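PDB 6GZW: Dye type peroxidase A from Streptomyces lividans 1326, which probably uses hydrogen peroxide to oxidise dyes and related substrates at a ferric haem, as a member of the dye-decolourising peroxidase family. Local coordinates for residues Asn283-Ile288 and Arg338-Gly343; Ala298-Pro303 and Val323-Asp328. All blocks are in the same frame, centred on the assembly; numbering follows the deposited sequence.

Contact 1. Residues Asn283-Ile288 and Arg338-Gly343; sequences NAHARI and RKLDRG. With HEM (protoporphyrin IX containing Fe), chain C.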
ATOM      1  N   ASN A 283     -18.570 -28.957  -3.729  1.00 13.85           N
ATOM      2  CA  ASN A 283     -17.938 -27.925  -4.562  1.00 14.37           C
ATOM      3  C   ASN A 283     -17.194 -26.893  -3.717  1.00 13.62           C
ATOM      4  O   ASN A 283     -16.898 -25.810  -4.233  1.00 14.37           O
ATOM      5  CB  ASN A 283     -18.971 -27.227  -5.455  1.00 15.02           C
ATOM      6  CG  ASN A 283     -20.073 -26.510  -4.659  1.00 15.81           C
ATOM      7  OD1 ASN A 283     -20.205 -26.681  -3.446  1.00 16.61           O
ATOM      8  ND2 ASN A 283     -20.855 -25.674  -5.351  1.00 18.36           N
ATOM      9  N   ALA A 284     -16.884 -27.206  -2.453  1.00 12.67           N
ATOM     10  CA  ALA A 284     -16.154 -26.261  -1.589  1.00 12.37           C
ATOM     11  C   ALA A 284     -14.735 -26.085  -2.107  1.00 11.91           C
ATOM     12  O   ALA A 284     -14.053 -27.045  -2.407  1.00 12.98           O
ATOM     13  CB  ALA A 284     -16.114 -26.748  -0.158  1.00 12.81           C
ATOM     14  N   HIS A 285     -14.263 -24.843  -2.144  1.00 11.57           N
ATOM     15  CA  HIS A 285     -12.915 -24.526  -2.652  1.00 11.52           C
ATOM     16  C   HIS A 285     -11.792 -25.327  -1.987  1.00 11.52           C
ATOM     17  O   HIS A 285     -10.910 -25.869  -2.665  1.00 11.26           O
ATOM     18  CB  HIS A 285     -12.693 -23.032  -2.446  1.00 10.88           C
ATOM     19  CG  HIS A 285     -11.399 -22.540  -2.989  1.00 11.25           C
ATOM     20  ND1 HIS A 285     -11.207 -22.283  -4.328  1.00 10.44           N
ATOM     21  CD2 HIS A 285     -10.235 -22.273  -2.367  1.00 11.21           C
ATOM     22  CE1 HIS A 285      -9.964 -21.855  -4.507  1.00 10.39           C
ATOM     23  NE2 HIS A 285      -9.356 -21.846  -3.327  1.00 10.66           N
ATOM     24  N   ALA A 286     -11.824 -25.391  -0.669  1.00 12.70           N
ATOM     25  CA  ALA A 286     -10.788 -26.106   0.092  1.00 12.91           C
ATOM     26  C   ALA A 286     -10.941 -27.633   0.077  1.00 13.39           C
ATOM     27  O   ALA A 286     -10.063 -28.351   0.613  1.00 13.75           O
ATOM     28  CB  ALA A 286     -10.665 -25.567   1.520  1.00 12.85           C
ATOM     29  N   ARG A 287     -12.014 -28.137  -0.533  1.00 12.26           N
ATOM     30  CA  ARG A 287     -12.064 -29.552  -0.920  1.00 12.84           C
ATOM     31  C   ARG A 287     -11.434 -29.759  -2.295  1.00 12.38           C
ATOM     32  O   ARG A 287     -10.473 -30.506  -2.456  1.00 12.46           O
ATOM     33  CB  ARG A 287     -13.512 -30.064  -0.956  1.00 13.27           C
ATOM     34  CG  ARG A 287     -13.654 -31.491  -1.484  1.00 14.26           C
ATOM     35  CD  ARG A 287     -15.113 -31.813  -1.798  1.00 15.32           C
ATOM     36  NE  ARG A 287     -15.871 -32.058  -0.585  1.00 15.30           N
ATOM     37  CZ  ARG A 287     -15.990 -33.235   0.024  1.00 15.96           C
ATOM     38  NH1 ARG A 287     -15.369 -34.316  -0.419  1.00 17.17           N
ATOM     39  NH2 ARG A 287     -16.700 -33.322   1.148  1.00 16.92           N
ATOM     40  N   ILE A 288     -11.981 -29.072  -3.288  1.00 12.41           N
ATOM     41  CA  ILE A 288     -11.660 -29.384  -4.676  1.00 12.86           C
ATOM     42  C   ILE A 288     -10.258 -28.949  -5.156  1.00 13.16           C
ATOM     43  O   ILE A 288      -9.788 -29.418  -6.190  1.00 14.01           O
ATOM     44  CB  ILE A 288     -12.773 -28.940  -5.636  1.00 13.26           C
ATOM     45  CG1 ILE A 288     -12.840 -27.421  -5.754  1.00 14.43           C
ATOM     46  CG2 ILE A 288     -14.123 -29.556  -5.208  1.00 13.52           C
ATOM     47  CD1 ILE A 288     -13.866 -26.955  -6.764  1.00 14.19           C
ATOM     48  N   ARG A 338      -8.576 -25.732 -14.096  1.00 15.79           N
ATOM     49  CA  ARG A 338      -9.566 -26.374 -14.992  1.00 17.51           C
ATOM     50  C   ARG A 338     -10.745 -26.854 -14.169  1.00 17.31           C
ATOM     51  O   ARG A 338     -11.894 -26.689 -14.574  1.00 18.64           O
ATOM     52  CB  ARG A 338      -8.962 -27.549 -15.731  1.00 18.77           C
ATOM     53  CG  ARG A 338      -8.090 -27.177 -16.906  1.00 21.60           C
ATOM     54  CD  ARG A 338      -7.782 -28.439 -17.709  1.00 24.88           C
ATOM     55  NE  ARG A 338      -6.908 -28.199 -18.857  1.00 26.01           N
ATOM     56  CZ  ARG A 338      -7.281 -27.597 -19.983  1.00 28.38           C
ATOM     57  NH1 ARG A 338      -8.516 -27.113 -20.136  1.00 30.06           N
ATOM     58  NH2 ARG A 338      -6.405 -27.457 -20.977  1.00 30.31           N
ATOM     59  N   LYS A 339     -10.443 -27.444 -13.013  1.00 17.22           N
ATOM     60  CA  LYS A 339     -11.474 -27.907 -12.092  1.00 18.31           C
ATOM     61  C   LYS A 339     -12.236 -26.773 -11.440  1.00 17.91           C
ATOM     62  O   LYS A 339     -13.449 -26.871 -11.263  1.00 18.23           O
ATOM     63  CB  LYS A 339     -10.865 -28.721 -10.979  1.00 20.18           C
ATOM     64  CG  LYS A 339     -11.899 -29.288 -10.021  1.00 22.05           C
ATOM     65  CD  LYS A 339     -11.352 -30.483  -9.291  1.00 24.29           C
ATOM     66  CE  LYS A 339     -11.266 -31.684 -10.209  1.00 25.28           C
ATOM     67  NZ  LYS A 339     -10.493 -32.735  -9.515  1.00 26.73           N
ATOM     68  N   LEU A 340     -11.531 -25.708 -11.037  1.00 15.97           N
ATOM     69  CA  LEU A 340     -12.240 -24.595 -10.375  1.00 16.04           C
ATOM     70  C   LEU A 340     -13.169 -23.813 -11.297  1.00 16.88           C
ATOM     71  O   LEU A 340     -14.217 -23.280 -10.856  1.00 16.36           O
ATOM     72  CB  LEU A 340     -11.250 -23.610  -9.747  1.00 15.24           C
ATOM     73  CG  LEU A 340     -10.204 -24.133  -8.772  1.00 15.02           C
ATOM     74  CD1 LEU A 340      -9.498 -22.962  -8.125  1.00 15.07           C
ATOM     75  CD2 LEU A 340     -10.791 -25.077  -7.736  1.00 14.54           C
ATOM     76  N   ASP A 341     -12.757 -23.719 -12.560  1.00 17.23           N
ATOM     77  CA  ASP A 341     -13.320 -22.797 -13.556  1.00 18.69           C
ATOM     78  C   ASP A 341     -14.841 -22.627 -13.417  1.00 19.93           C
ATOM     79  O   ASP A 341     -15.330 -21.528 -13.090  1.00 19.60           O
ATOM     80  CB  ASP A 341     -12.895 -23.271 -14.955  1.00 19.50           C
ATOM     81  CG  ASP A 341     -13.396 -22.380 -16.052  1.00 20.33           C
ATOM     82  OD1 ASP A 341     -13.222 -21.159 -15.943  1.00 20.54           O
ATOM     83  OD2 ASP A 341     -13.960 -22.901 -17.042  1.00 24.95           O
ATOM     84  N   ARG A 342     -15.569 -23.734 -13.602  1.00 21.00           N
ATOM     85  CA  ARG A 342     -17.018 -23.815 -13.333  1.00 21.65           C
ATOM     86  C   ARG A 342     -17.387 -24.604 -12.067  1.00 20.92           C
ATOM     87  O   ARG A 342     -18.483 -24.400 -11.506  1.00 21.92           O
ATOM     88  CB  ARG A 342     -17.731 -24.472 -14.538  1.00 24.05           C
ATOM     89  CG  ARG A 342     -17.653 -23.675 -15.840  1.00 25.42           C
ATOM     90  CD  ARG A 342     -18.673 -24.156 -16.873  1.00 29.42           C
ATOM     91  NE  ARG A 342     -18.296 -25.399 -17.553  1.00 30.68           N
ATOM     92  CZ  ARG A 342     -17.777 -25.508 -18.789  1.00 31.78           C
ATOM     93  NH1 ARG A 342     -17.529 -24.446 -19.570  1.00 28.86           N
ATOM     94  NH2 ARG A 342     -17.495 -26.734 -19.265  1.00 31.37           N
ATOM     95  N   GLY A 343     -16.527 -25.535 -11.649  1.00 18.14           N
ATOM     96  CA  GLY A 343     -16.822 -26.397 -10.513  1.00 18.31           C
ATOM     97  C   GLY A 343     -16.765 -25.797  -9.116  1.00 17.74           C
ATOM     98  O   GLY A 343     -17.373 -26.331  -8.199  1.00 19.64           O
TER
HETATM   99  CHA HEM C 501      -6.885 -23.060  -0.296  1.00 10.16           C
HETATM  100  CHB HEM C 501      -9.076 -18.780  -0.865  1.00 10.00           C
HETATM  101  CHC HEM C 501      -7.871 -18.863  -5.570  1.00 10.15           C
HETATM  102  CHD HEM C 501      -5.695 -23.114  -4.985  1.00 10.57           C
HETATM  103  C1A HEM C 501      -7.579 -21.905  -0.043  1.00 10.27           C
HETATM  104  C2A HEM C 501      -8.156 -21.569   1.217  1.00 10.63           C
HETATM  105  C3A HEM C 501      -8.768 -20.371   1.042  1.00 10.79           C
HETATM  106  C4A HEM C 501      -8.580 -19.968  -0.321  1.00 10.25           C
HETATM  107  CMA HEM C 501      -9.504 -19.549   2.073  1.00 11.03           C
HETATM  108  CAA HEM C 501      -8.115 -22.386   2.502  1.00 11.27           C
HETATM  109  CBA HEM C 501      -6.951 -22.133   3.447  1.00 11.81           C
HETATM  110  CGA HEM C 501      -5.661 -22.609   2.869  1.00 12.79           C
HETATM  111  O1A HEM C 501      -5.290 -23.812   2.937  1.00 12.80           O
HETATM  112  O2A HEM C 501      -4.912 -21.788   2.265  1.00 12.77           O
HETATM  113  C1B HEM C 501      -8.912 -18.417  -2.214  1.00 10.07           C
HETATM  114  C2B HEM C 501      -9.356 -17.183  -2.772  1.00  9.79           C
HETATM  115  C3B HEM C 501      -9.041 -17.174  -4.094  1.00  9.85           C
HETATM  116  C4B HEM C 501      -8.350 -18.476  -4.342  1.00 10.15           C
HETATM  117  CMB HEM C 501     -10.094 -16.109  -2.032  1.00  9.86           C
HETATM  118  CAB HEM C 501      -9.202 -16.103  -5.100  1.00  9.86           C
HETATM  119  CBB HEM C 501      -9.256 -14.813  -4.812  1.00  9.80           C
HETATM  120  C1C HEM C 501      -7.217 -20.043  -5.847  1.00 10.56           C
HETATM  121  C2C HEM C 501      -6.733 -20.416  -7.128  1.00 10.98           C
HETATM  122  C3C HEM C 501      -6.123 -21.647  -6.962  1.00 11.29           C
HETATM  123  C4C HEM C 501      -6.214 -21.986  -5.564  1.00 10.58           C
HETATM  124  CMC HEM C 501      -6.876 -19.669  -8.418  1.00 11.26           C
HETATM  125  CAC HEM C 501      -5.501 -22.545  -7.964  1.00 10.81           C
HETATM  126  CBC HEM C 501      -5.735 -22.583  -9.285  1.00 11.13           C
HETATM  127  C1D HEM C 501      -5.821 -23.368  -3.613  1.00 10.03           C
HETATM  128  C2D HEM C 501      -5.182 -24.564  -3.031  1.00 10.20           C
HETATM  129  C3D HEM C 501      -5.510 -24.562  -1.725  1.00 10.17           C
HETATM  130  C4D HEM C 501      -6.352 -23.345  -1.533  1.00 10.06           C
HETATM  131  CMD HEM C 501      -4.297 -25.579  -3.748  1.00  9.84           C
HETATM  132  CAD HEM C 501      -5.089 -25.605  -0.702  1.00 10.17           C
HETATM  133  CBD HEM C 501      -6.008 -26.831  -0.711  1.00 10.24           C
HETATM  134  CGD HEM C 501      -5.519 -27.861   0.258  1.00 10.87           C
HETATM  135  O1D HEM C 501      -5.983 -27.909   1.432  1.00 11.87           O
HETATM  136  O2D HEM C 501      -4.627 -28.655  -0.106  1.00 10.60           O
HETATM  137  NA  HEM C 501      -7.927 -20.968  -1.005  1.00 10.72           N
HETATM  138  NB  HEM C 501      -8.352 -19.149  -3.185  1.00 10.02           N
HETATM  139  NC  HEM C 501      -6.956 -21.010  -4.935  1.00 10.65           N
HETATM  140  ND  HEM C 501      -6.583 -22.719  -2.716  1.00 10.32           N
HETATM  141 FE   HEM C 501      -7.464 -21.011  -2.944  1.00 10.78          FE
HETATM  142  O   HOH W   1      -5.767 -20.044  -2.602  1.00 14.68           O

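Contact 2. Residues Ala298-Pro303 and Val323-Asp328; sequences AMVRRP and VCWQAD. With HEM (protoporphyrin IX containing Fe), chain C.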
ATOM      1  N   ALA A 298      -0.164 -29.765  -7.238  1.00 14.98           N
ATOM      2  CA  ALA A 298       0.152 -29.008  -6.038  1.00 14.33           C
ATOM      3  C   ALA A 298       0.925 -27.775  -6.414  1.00 13.83           C
ATOM      4  O   ALA A 298       1.501 -27.697  -7.497  1.00 15.02           O
ATOM      5  CB  ALA A 298       0.973 -29.849  -5.062  1.00 14.78           C
ATOM      6  N   MET A 299       0.892 -26.801  -5.512  1.00 13.52           N
ATOM      7  CA  MET A 299       1.595 -25.541  -5.734  1.00 13.27           C
ATOM      8  C   MET A 299       1.839 -24.873  -4.396  1.00 13.09           C
ATOM      9  O   MET A 299       1.094 -25.076  -3.463  1.00 13.68           O
ATOM     10  CB  MET A 299       0.758 -24.631  -6.650  1.00 13.49           C
ATOM     11  CG  MET A 299      -0.526 -24.093  -6.005  1.00 13.74           C
ATOM     12  SD  MET A 299      -1.826 -23.715  -7.178  1.00 15.19           S
ATOM     13  CE  MET A 299      -2.303 -25.403  -7.517  1.00 14.40           C
ATOM     14  N   VAL A 300       2.878 -24.041  -4.329  1.00 13.26           N
ATOM     15  CA  VAL A 300       3.045 -23.079  -3.232  1.00 13.49           C
ATOM     16  C   VAL A 300       2.282 -21.819  -3.624  1.00 12.50           C
ATOM     17  O   VAL A 300       2.290 -21.413  -4.784  1.00 12.85           O
ATOM     18  CB  VAL A 300       4.526 -22.803  -2.928  1.00 13.79           C
ATOM     19  CG1 VAL A 300       4.744 -21.468  -2.213  1.00 14.01           C
ATOM     20  CG2 VAL A 300       5.102 -23.942  -2.082  1.00 14.68           C
ATOM     21  N   ARG A 301       1.535 -21.294  -2.666  1.00 12.09           N
ATOM     22  CA  ARG A 301       0.785 -20.044  -2.825  1.00 11.63           C
ATOM     23  C   ARG A 301       1.433 -18.985  -1.940  1.00 11.42           C
ATOM     24  O   ARG A 301       1.695 -19.228  -0.774  1.00 11.53           O
ATOM     25  CB  ARG A 301      -0.676 -20.261  -2.425  1.00 11.78           C
ATOM     26  CG  ARG A 301      -1.416 -21.159  -3.408  1.00 12.41           C
ATOM     27  CD  ARG A 301      -2.810 -21.526  -2.934  1.00 12.73           C
ATOM     28  NE  ARG A 301      -2.700 -22.322  -1.714  1.00 13.18           N
ATOM     29  CZ  ARG A 301      -3.270 -22.066  -0.538  1.00 14.53           C
ATOM     30  NH1 ARG A 301      -4.052 -21.001  -0.322  1.00 15.05           N
ATOM     31  NH2 ARG A 301      -3.063 -22.927   0.458  1.00 15.68           N
ATOM     32  N   ARG A 302       1.703 -17.810  -2.504  1.00 10.92           N
ATOM     33  CA  ARG A 302       2.418 -16.776  -1.782  1.00 10.29           C
ATOM     34  C   ARG A 302       1.962 -15.419  -2.347  1.00  9.98           C
ATOM     35  O   ARG A 302       2.686 -14.765  -3.098  1.00  9.33           O
ATOM     36  CB  ARG A 302       3.933 -16.981  -1.928  1.00 10.45           C
ATOM     37  CG  ARG A 302       4.806 -16.132  -1.055  1.00 11.10           C
ATOM     38  CD  ARG A 302       6.297 -16.361  -1.277  1.00 11.13           C
ATOM     39  NE  ARG A 302       7.033 -15.406  -0.479  1.00 12.01           N
ATOM     40  CZ  ARG A 302       7.281 -14.150  -0.828  1.00 12.39           C
ATOM     41  NH1 ARG A 302       6.873 -13.656  -1.998  1.00 12.53           N
ATOM     42  NH2 ARG A 302       7.954 -13.380   0.017  1.00 13.06           N
ATOM     43  N   PRO A 303       0.737 -15.001  -1.965  1.00  9.69           N
ATOM     44  CA  PRO A 303       0.042 -13.867  -2.580  1.00  9.33           C
ATOM     45  C   PRO A 303       0.303 -12.533  -1.915  1.00  9.68           C
ATOM     46  O   PRO A 303       0.916 -12.475  -0.844  1.00  9.92           O
ATOM     47  CB  PRO A 303      -1.442 -14.248  -2.354  1.00  9.78           C
ATOM     48  CG  PRO A 303      -1.412 -14.887  -0.998  1.00  9.74           C
ATOM     49  CD  PRO A 303      -0.166 -15.737  -1.044  1.00  9.68           C
ATOM     50  N   VAL A 323      -0.277 -15.615  -6.544  1.00 10.78           N
ATOM     51  CA  VAL A 323       1.061 -15.930  -7.047  1.00 10.87           C
ATOM     52  C   VAL A 323       1.397 -17.331  -6.591  1.00 11.06           C
ATOM     53  O   VAL A 323       1.565 -17.577  -5.397  1.00 12.47           O
ATOM     54  CB  VAL A 323       2.113 -14.951  -6.503  1.00 10.59           C
ATOM     55  CG1 VAL A 323       3.457 -15.223  -7.156  1.00 10.93           C
ATOM     56  CG2 VAL A 323       1.695 -13.525  -6.776  1.00 10.41           C
ATOM     57  N   CYS A 324       1.448 -18.277  -7.521  1.00 11.17           N
ATOM     58  CA  CYS A 324       1.713 -19.670  -7.152  1.00 11.08           C
ATOM     59  C   CYS A 324       2.940 -20.181  -7.873  1.00 11.34           C
ATOM     60  O   CYS A 324       3.277 -19.723  -8.976  1.00 12.04           O
ATOM     61  CB  CYS A 324       0.523 -20.617  -7.423  1.00 11.26           C
ATOM     62  SG  CYS A 324       0.059 -20.778  -9.161  1.00 12.31           S
ATOM     63  N   TRP A 325       3.551 -21.177  -7.231  1.00 12.18           N
ATOM     64  CA  TRP A 325       4.859 -21.692  -7.586  1.00 12.18           C
ATOM     65  C   TRP A 325       4.751 -23.222  -7.726  1.00 12.73           C
ATOM     66  O   TRP A 325       4.178 -23.867  -6.861  1.00 12.75           O
ATOM     67  CB  TRP A 325       5.839 -21.320  -6.473  1.00 12.15           C
ATOM     68  CG  TRP A 325       6.050 -19.834  -6.313  1.00 12.01           C
ATOM     69  CD1 TRP A 325       5.441 -18.976  -5.427  1.00 12.35           C
ATOM     70  CD2 TRP A 325       6.976 -19.056  -7.055  1.00 11.53           C
ATOM     71  NE1 TRP A 325       5.933 -17.698  -5.600  1.00 11.09           N
ATOM     72  CE2 TRP A 325       6.886 -17.730  -6.592  1.00 11.65           C
ATOM     73  CE3 TRP A 325       7.868 -19.353  -8.093  1.00 11.59           C
ATOM     74  CZ2 TRP A 325       7.657 -16.711  -7.134  1.00 11.87           C
ATOM     75  CZ3 TRP A 325       8.653 -18.336  -8.614  1.00 11.74           C
ATOM     76  CH2 TRP A 325       8.515 -17.032  -8.150  1.00 11.67           C
ATOM     77  N   GLN A 326       5.296 -23.767  -8.818  1.00 12.92           N
ATOM     78  CA  GLN A 326       5.296 -25.207  -9.066  1.00 13.52           C
ATOM     79  C   GLN A 326       6.433 -25.588 -10.011  1.00 14.26           C
ATOM     80  O   GLN A 326       6.920 -24.746 -10.772  1.00 13.48           O
ATOM     81  CB  GLN A 326       3.961 -25.626  -9.688  1.00 13.43           C
ATOM     82  CG  GLN A 326       3.570 -24.848 -10.927  1.00 13.13           C
ATOM     83  CD  GLN A 326       2.512 -23.787 -10.673  1.00 13.66           C
ATOM     84  OE1 GLN A 326       1.330 -24.113 -10.464  1.00 13.80           O
ATOM     85  NE2 GLN A 326       2.913 -22.526 -10.710  1.00 13.46           N
ATOM     86  N   ALA A 327       6.837 -26.859  -9.990  1.00 15.20           N
ATOM     87  CA  ALA A 327       7.871 -27.337 -10.916  1.00 15.23           C
ATOM     88  C   ALA A 327       7.344 -27.416 -12.331  1.00 15.62           C
ATOM     89  O   ALA A 327       8.124 -27.334 -13.266  1.00 15.62           O
ATOM     90  CB  ALA A 327       8.406 -28.706 -10.483  1.00 16.11           C
ATOM     91  N   ASP A 328       6.030 -27.590 -12.494  1.00 15.20           N
ATOM     92  CA  ASP A 328       5.407 -27.722 -13.805  1.00 15.30           C
ATOM     93  C   ASP A 328       3.947 -27.235 -13.729  1.00 15.28           C
ATOM     94  O   ASP A 328       3.160 -27.858 -13.024  1.00 14.63           O
ATOM     95  CB  ASP A 328       5.451 -29.217 -14.218  1.00 15.89           C
ATOM     96  CG  ASP A 328       4.703 -29.515 -15.493  1.00 16.62           C
ATOM     97  OD1 ASP A 328       4.228 -28.600 -16.194  1.00 16.87           O
ATOM     98  OD2 ASP A 328       4.585 -30.735 -15.840  1.00 18.24           O
TER
HETATM   99  CHA HEM C 501      -6.885 -23.060  -0.296  1.00 10.16           C
HETATM  100  CHB HEM C 501      -9.076 -18.780  -0.865  1.00 10.00           C
HETATM  101  CHC HEM C 501      -7.871 -18.863  -5.570  1.00 10.15           C
HETATM  102  CHD HEM C 501      -5.695 -23.114  -4.985  1.00 10.57           C
HETATM  103  C1A HEM C 501      -7.579 -21.905  -0.043  1.00 10.27           C
HETATM  104  C2A HEM C 501      -8.156 -21.569   1.217  1.00 10.63           C
HETATM  105  C3A HEM C 501      -8.768 -20.371   1.042  1.00 10.79           C
HETATM  106  C4A HEM C 501      -8.580 -19.968  -0.321  1.00 10.25           C
HETATM  107  CMA HEM C 501      -9.504 -19.549   2.073  1.00 11.03           C
HETATM  108  CAA HEM C 501      -8.115 -22.386   2.502  1.00 11.27           C
HETATM  109  CBA HEM C 501      -6.951 -22.133   3.447  1.00 11.81           C
HETATM  110  CGA HEM C 501      -5.661 -22.609   2.869  1.00 12.79           C
HETATM  111  O1A HEM C 501      -5.290 -23.812   2.937  1.00 12.80           O
HETATM  112  O2A HEM C 501      -4.912 -21.788   2.265  1.00 12.77           O
HETATM  113  C1B HEM C 501      -8.912 -18.417  -2.214  1.00 10.07           C
HETATM  114  C2B HEM C 501      -9.356 -17.183  -2.772  1.00  9.79           C
HETATM  115  C3B HEM C 501      -9.041 -17.174  -4.094  1.00  9.85           C
HETATM  116  C4B HEM C 501      -8.350 -18.476  -4.342  1.00 10.15           C
HETATM  117  CMB HEM C 501     -10.094 -16.109  -2.032  1.00  9.86           C
HETATM  118  CAB HEM C 501      -9.202 -16.103  -5.100  1.00  9.86           C
HETATM  119  CBB HEM C 501      -9.256 -14.813  -4.812  1.00  9.80           C
HETATM  120  C1C HEM C 501      -7.217 -20.043  -5.847  1.00 10.56           C
HETATM  121  C2C HEM C 501      -6.733 -20.416  -7.128  1.00 10.98           C
HETATM  122  C3C HEM C 501      -6.123 -21.647  -6.962  1.00 11.29           C
HETATM  123  C4C HEM C 501      -6.214 -21.986  -5.564  1.00 10.58           C
HETATM  124  CMC HEM C 501      -6.876 -19.669  -8.418  1.00 11.26           C
HETATM  125  CAC HEM C 501      -5.501 -22.545  -7.964  1.00 10.81           C
HETATM  126  CBC HEM C 501      -5.735 -22.583  -9.285  1.00 11.13           C
HETATM  127  C1D HEM C 501      -5.821 -23.368  -3.613  1.00 10.03           C
HETATM  128  C2D HEM C 501      -5.182 -24.564  -3.031  1.00 10.20           C
HETATM  129  C3D HEM C 501      -5.510 -24.562  -1.725  1.00 10.17           C
HETATM  130  C4D HEM C 501      -6.352 -23.345  -1.533  1.00 10.06           C
HETATM  131  CMD HEM C 501      -4.297 -25.579  -3.748  1.00  9.84           C
HETATM  132  CAD HEM C 501      -5.089 -25.605  -0.702  1.00 10.17           C
HETATM  133  CBD HEM C 501      -6.008 -26.831  -0.711  1.00 10.24           C
HETATM  134  CGD HEM C 501      -5.519 -27.861   0.258  1.00 10.87           C
HETATM  135  O1D HEM C 501      -5.983 -27.909   1.432  1.00 11.87           O
HETATM  136  O2D HEM C 501      -4.627 -28.655  -0.106  1.00 10.60           O
HETATM  137  NA  HEM C 501      -7.927 -20.968  -1.005  1.00 10.72           N
HETATM  138  NB  HEM C 501      -8.352 -19.149  -3.185  1.00 10.02           N
HETATM  139  NC  HEM C 501      -6.956 -21.010  -4.935  1.00 10.65           N
HETATM  140  ND  HEM C 501      -6.583 -22.719  -2.716  1.00 10.32           N
HETATM  141 FE   HEM C 501      -7.464 -21.011  -2.944  1.00 10.78          FE
HETATM  142  O   HOH W   1      -5.767 -20.044  -2.602  1.00 14.68           O
HETATM  143  O   HOH W   2       5.260 -14.956  -4.194  1.00 10.91           O

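Contact 1. Residues Asn283-Ile288 and Arg338-Gly343
The proximal haem pocket of a dye-decolourising peroxidase, in the C-terminal ferredoxin-like half of the fold, is built here from the short helix 285-288 and helix 333-343. His-285 is the axial ligand: its NE2 binds the haem FE at 2.1 Å, and water 1 takes the sixth position at 2.0 Å from FE. With CG anti to the backbone N (chi1 -176°), the imidazole stands off its helix and presents NE2 to the metal, and its plane points at pyrrole A, with HEM C1A lying in that plane. On the far side of the ring, ND1 is hydrogen-bonded to Asp-344, just after 338-343; this histidine-aspartate pair would probably give the imidazole some imidazolate character and so favour higher oxidation states of the iron.

Leu-340 fills the angle between ligand and porphyrin. Its CD1 lies 3.8 Å from His-285 CE1 and equally far from HEM C3C, touching the imidazole obliquely and pyrrole C at once. The other branch, CD2, turns to Ile-288 and sits 3.7 Å from its CG1, the two side chains crossing obliquely. Ile-288 carries CG1 in the crowded position between backbone N and carbonyl carbon (chi1 71°) and CD1 extended beyond it, so that CG1 and CD1 both meet Leu-340 CD2. No hydrogen bond joins the two segments, so van der Waals packing carries the contact. At its margin Lys-339 CD lies 3.6 Å from Ile-288 O, and the lysine NZ is hydrogen-bonded to Asn-294. Asn-283 closes the other end, its CB 3.3 Å from Gly-343 O.

Contact 2. Residues Ala298-Pro303 and Val323-Asp328
Segments 298-303 and 323-328 run antiparallel, with Val-300 and Trp-325 as a hydrogen-bonded pair (Val-300 N to Trp-325 O 2.9 Å, Trp-325 N to Val-300 O 2.8 Å) and Arg-301 opposite Cys-324 as the next, non-hydrogen-bonded pair. Arg-302 N continues the ladder to Val-323 O. Arg-301 leaves the face it shares with Cys-324 and, bent at chi3 (-64°), lays its guanidinium over the porphyrin, HEM C4D 3.4 Å above the centre of its plane. NH1 and NH2 both donate to propionate oxygen O2A, each at 2.8 Å, in the guanidinium plane. NH1 also donates to the iron-bound water 1 at 3.0 Å and forms a salt bridge with Asp-183. An alanine in place of Arg-301 would remove both O2A donors and the one to water 1, and would probably leave the propionate and water less firmly held. Beside Arg-301, Met-299 SD touches Cys-324 CB and the haem vinyl carbon CAC, 3.9 Å from each. On the reverse face Val-300 packs on Trp-325, whose NE1 reaches water 2, shared with Arg-302 O and NH1; Arg-302 NE is hydrogen-bonded to Thr-24 O. An arginine and aspartate above the haem are typical of the distal pocket of dye-decolourising peroxidases.

In the fold
The haem lies between the two contacts, whose centres are about 17 Å apart and whose nearest atoms, about 6 Å apart, do not touch. Along the chain the order is helix 285-288, strand 300-310, strand 316-326 and helix 333-343, so the hairpin of contact 2 comes between the two halves of contact 1. The hairpin forms one end of the antiparallel sheet within this chain, whereas contact 1 packs two helices on the proximal side. All four segments lie in the C-terminal half of the dye-type peroxidase fold. Water 1, on the iron, links them: one continuous stretch of chain supplies the metal ligand from one side and the distal arginine from the other.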